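Local atomic coordinates of EscN (Escherichia coli O127:H6, PDB entry 2OBL), a protein that belongs to the ATP synthase alpha/beta family, has a P-loop NTPase-type core and is probably a component of a type III secretion system. Residues R110-F115 against V131-R136. The protein carries 1 engineered substitution. Sequence-based numbering, arbitrary orientation.
Sequences REVNEF and VTTSDR
Val112, on the helix, meets the end of a neighbouring strand and the turn that follows it with its two methyl groups, a compact example of how one branched side chain can join two elements that share no hydrogen bond. Its CG1, anti to the backbone N (chi1 177°), reaches tip to tip toward CG1 of Val131, 3.9 Å away. The other branch, CG2, lies the same 3.9 Å from CG2 of Thr133, whose side chain crosses that of Val112 at about a right angle. All three residues direct their CB atoms across the interface, and contact is purely methyl to methyl. Leu104 of the adjacent strand 99-105 also touches Val112, while Val131 touches Met23, and both valines are buried.

Some polar groups pair within their own segment. Thr133 turns its methyl to the helix and begins the type I turn from Thr133 to Arg136, which the bond from Arg136 N to Thr133 O (3.0 Å) closes. On the helix, Arg110 NH2 gives a salt bridge to Glu111 OE2 (2.9 Å), with the oxygen tilted 18° from the guanidinium plane; the other carboxylate oxygen of Glu111 meets Arg108. Glu114 OE2 instead lies over one guanidinium face, 3.3 Å from NH1, where charge alone draws it.

Strands 99-105 and 127-132 run parallel in the sheet, and helix 109-116 is the first of two in the connection between them. The contact thus packs a helix of a beta-alpha-beta crossover against the C-terminal end of strand 127-132 and the turn beyond it, as in the parallel-sheet core of P-loop NTPases.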
ATOM      1  N   ARG A 110     -13.741  10.097 -12.369  1.00 21.21           N
ATOM      2  CA  ARG A 110     -14.113   8.776 -12.838  1.00 21.69           C
ATOM      3  C   ARG A 110     -13.355   7.672 -12.096  1.00 20.92           C
ATOM      4  O   ARG A 110     -13.954   6.701 -11.633  1.00 19.79           O
ATOM      5  CB  ARG A 110     -13.867   8.685 -14.345  1.00 22.98           C
ATOM      6  CG  ARG A 110     -14.050   7.314 -14.914  1.00 25.41           C
ATOM      7  CD  ARG A 110     -13.976   7.353 -16.427  1.00 26.62           C
ATOM      8  NE  ARG A 110     -14.309   6.054 -16.994  1.00 28.77           N
ATOM      9  CZ  ARG A 110     -13.444   5.057 -17.133  1.00 29.39           C
ATOM     10  NH1 ARG A 110     -13.842   3.907 -17.661  1.00 29.67           N
ATOM     11  NH2 ARG A 110     -12.183   5.209 -16.747  1.00 29.95           N
ATOM     12  N   GLU A 111     -12.038   7.832 -11.975  1.00 20.11           N
ATOM     13  CA  GLU A 111     -11.210   6.840 -11.304  1.00 20.47           C
ATOM     14  C   GLU A 111     -11.474   6.814  -9.810  1.00 18.72           C
ATOM     15  O   GLU A 111     -11.368   5.774  -9.178  1.00 17.30           O
ATOM     16  CB  GLU A 111      -9.714   7.083 -11.565  1.00 22.65           C
ATOM     17  CG  GLU A 111      -9.216   6.482 -12.862  1.00 25.85           C
ATOM     18  CD  GLU A 111      -9.757   7.204 -14.079  1.00 27.51           C
ATOM     19  OE1 GLU A 111      -9.397   8.381 -14.275  1.00 29.45           O
ATOM     20  OE2 GLU A 111     -10.542   6.602 -14.843  1.00 29.30           O
ATOM     21  N   VAL A 112     -11.809   7.969  -9.242  1.00 18.05           N
ATOM     22  CA  VAL A 112     -12.134   8.028  -7.825  1.00 17.35           C
ATOM     23  C   VAL A 112     -13.402   7.228  -7.563  1.00 17.47           C
ATOM     24  O   VAL A 112     -13.466   6.399  -6.650  1.00 17.24           O
ATOM     25  CB  VAL A 112     -12.315   9.487  -7.345  1.00 18.49           C
ATOM     26  CG1 VAL A 112     -12.721   9.515  -5.887  1.00 18.82           C
ATOM     27  CG2 VAL A 112     -11.026  10.277  -7.561  1.00 18.23           C
ATOM     28  N   ASN A 113     -14.426   7.465  -8.371  1.00 17.45           N
ATOM     29  CA  ASN A 113     -15.677   6.761  -8.156  1.00 18.78           C
ATOM     30  C   ASN A 113     -15.540   5.251  -8.370  1.00 18.44           C
ATOM     31  O   ASN A 113     -16.164   4.464  -7.657  1.00 17.61           O
ATOM     32  CB  ASN A 113     -16.815   7.392  -8.967  1.00 20.55           C
ATOM     33  CG  ASN A 113     -17.167   8.777  -8.458  1.00 21.67           C
ATOM     34  OD1 ASN A 113     -17.584   9.648  -9.215  1.00 22.99           O
ATOM     35  ND2 ASN A 113     -16.969   8.993  -7.161  1.00 22.60           N
ATOM     36  N   GLU A 114     -14.683   4.849  -9.306  1.00 17.81           N
ATOM     37  CA  GLU A 114     -14.434   3.428  -9.538  1.00 18.33           C
ATOM     38  C   GLU A 114     -13.764   2.749  -8.344  1.00 17.17           C
ATOM     39  O   GLU A 114     -14.050   1.587  -8.025  1.00 16.06           O
ATOM     40  CB  GLU A 114     -13.649   3.212 -10.840  1.00 19.18           C
ATOM     41  CG  GLU A 114     -14.521   3.465 -12.076  1.00 20.72           C
ATOM     42  CD  GLU A 114     -13.770   3.366 -13.396  1.00 21.34           C
ATOM     43  OE1 GLU A 114     -12.558   3.055 -13.390  1.00 22.81           O
ATOM     44  OE2 GLU A 114     -14.405   3.603 -14.444  1.00 22.32           O
ATOM     45  N   PHE A 115     -12.875   3.476  -7.673  1.00 15.56           N
ATOM     46  CA  PHE A 115     -12.294   2.967  -6.444  1.00 15.69           C
ATOM     47  C   PHE A 115     -13.293   2.933  -5.299  1.00 14.29           C
ATOM     48  O   PHE A 115     -13.383   1.937  -4.579  1.00 13.68           O
ATOM     49  CB  PHE A 115     -11.073   3.782  -6.005  1.00 18.00           C
ATOM     50  CG  PHE A 115     -10.528   3.347  -4.677  1.00 18.66           C
ATOM     51  CD1 PHE A 115      -9.893   2.115  -4.536  1.00 20.29           C
ATOM     52  CD2 PHE A 115     -10.677   4.156  -3.559  1.00 20.39           C
ATOM     53  CE1 PHE A 115      -9.413   1.709  -3.290  1.00 19.95           C
ATOM     54  CE2 PHE A 115     -10.204   3.768  -2.328  1.00 20.19           C
ATOM     55  CZ  PHE A 115      -9.568   2.539  -2.191  1.00 20.37           C
ATOM     56  N   VAL A 131      -9.883  13.392  -0.686  1.00 12.41           N
ATOM     57  CA  VAL A 131      -9.897  13.288  -2.140  1.00 12.60           C
ATOM     58  C   VAL A 131      -9.575  14.614  -2.793  1.00 13.17           C
ATOM     59  O   VAL A 131     -10.231  15.634  -2.526  1.00 13.53           O
ATOM     60  CB  VAL A 131     -11.273  12.807  -2.643  1.00 12.25           C
ATOM     61  CG1 VAL A 131     -11.312  12.778  -4.183  1.00 12.63           C
ATOM     62  CG2 VAL A 131     -11.624  11.456  -2.025  1.00 13.81           C
ATOM     63  N   THR A 132      -8.559  14.607  -3.657  1.00 13.44           N
ATOM     64  CA  THR A 132      -8.221  15.788  -4.449  0.50 13.05           C
ATOM     65  C   THR A 132      -7.939  15.377  -5.881  1.00 13.56           C
ATOM     66  O   THR A 132      -6.874  14.818  -6.176  1.00 14.51           O
ATOM     67  CB  THR A 132      -7.004  16.558  -3.875  0.50 12.95           C
ATOM     68  OG1 THR A 132      -5.880  15.673  -3.735  0.50 13.72           O
ATOM     69  CG2 THR A 132      -7.350  17.144  -2.520  0.50 11.50           C
ATOM     70  N   THR A 133      -8.892  15.647  -6.762  1.00 12.19           N
ATOM     71  CA  THR A 133      -8.773  15.231  -8.147  1.00 12.81           C
ATOM     72  C   THR A 133      -7.832  16.114  -8.957  1.00 12.99           C
ATOM     73  O   THR A 133      -7.357  17.155  -8.475  1.00 12.27           O
ATOM     74  CB  THR A 133     -10.145  15.182  -8.818  1.00 13.33           C
ATOM     75  OG1 THR A 133     -10.762  16.457  -8.668  1.00 14.51           O
ATOM     76  CG2 THR A 133     -11.007  14.132  -8.137  1.00 13.73           C
ATOM     77  N   SER A 134      -7.567  15.690 -10.191  1.00 13.22           N
ATOM     78  CA  SER A 134      -6.573  16.338 -11.037  1.00 15.15           C
ATOM     79  C   SER A 134      -6.888  17.809 -11.308  1.00 16.32           C
ATOM     80  O   SER A 134      -5.979  18.606 -11.543  1.00 17.65           O
ATOM     81  CB  SER A 134      -6.423  15.583 -12.365  1.00 15.26           C
ATOM     82  OG  SER A 134      -7.664  15.502 -13.036  1.00 16.34           O
ATOM     83  N   ASP A 135      -8.166  18.169 -11.263  1.00 16.29           N
ATOM     84  CA  ASP A 135      -8.581  19.537 -11.592  1.00 17.72           C
ATOM     85  C   ASP A 135      -8.277  20.525 -10.476  1.00 16.13           C
ATOM     86  O   ASP A 135      -8.258  21.745 -10.702  1.00 16.50           O
ATOM     87  CB  ASP A 135     -10.076  19.586 -11.914  1.00 20.47           C
ATOM     88  CG  ASP A 135     -10.917  18.855 -10.879  1.00 22.32           C
ATOM     89  OD1 ASP A 135     -10.760  17.622 -10.755  1.00 24.15           O
ATOM     90  OD2 ASP A 135     -11.743  19.499 -10.193  1.00 24.15           O
ATOM     91  N   ARG A 136      -8.055  20.015  -9.272  1.00 13.27           N
ATOM     92  CA  ARG A 136      -7.809  20.883  -8.136  1.00 12.93           C
ATOM     93  C   ARG A 136      -6.425  21.522  -8.252  1.00 12.84           C
ATOM     94  O   ARG A 136      -5.536  20.972  -8.911  1.00 12.31           O
ATOM     95  CB  ARG A 136      -7.936  20.097  -6.827  1.00 13.94           C
ATOM     96  CG  ARG A 136      -9.311  19.480  -6.588  1.00 14.55           C
ATOM     97  CD  ARG A 136     -10.434  20.511  -6.765  1.00 16.92           C
ATOM     98  NE  ARG A 136     -10.227  21.706  -5.946  1.00 18.05           N
ATOM     99  CZ  ARG A 136     -10.611  22.934  -6.301  1.00 19.87           C
ATOM    100  NH1 ARG A 136     -11.207  23.138  -7.469  1.00 19.77           N
ATOM    101  NH2 ARG A 136     -10.383  23.963  -5.494  1.00 19.89           N
TER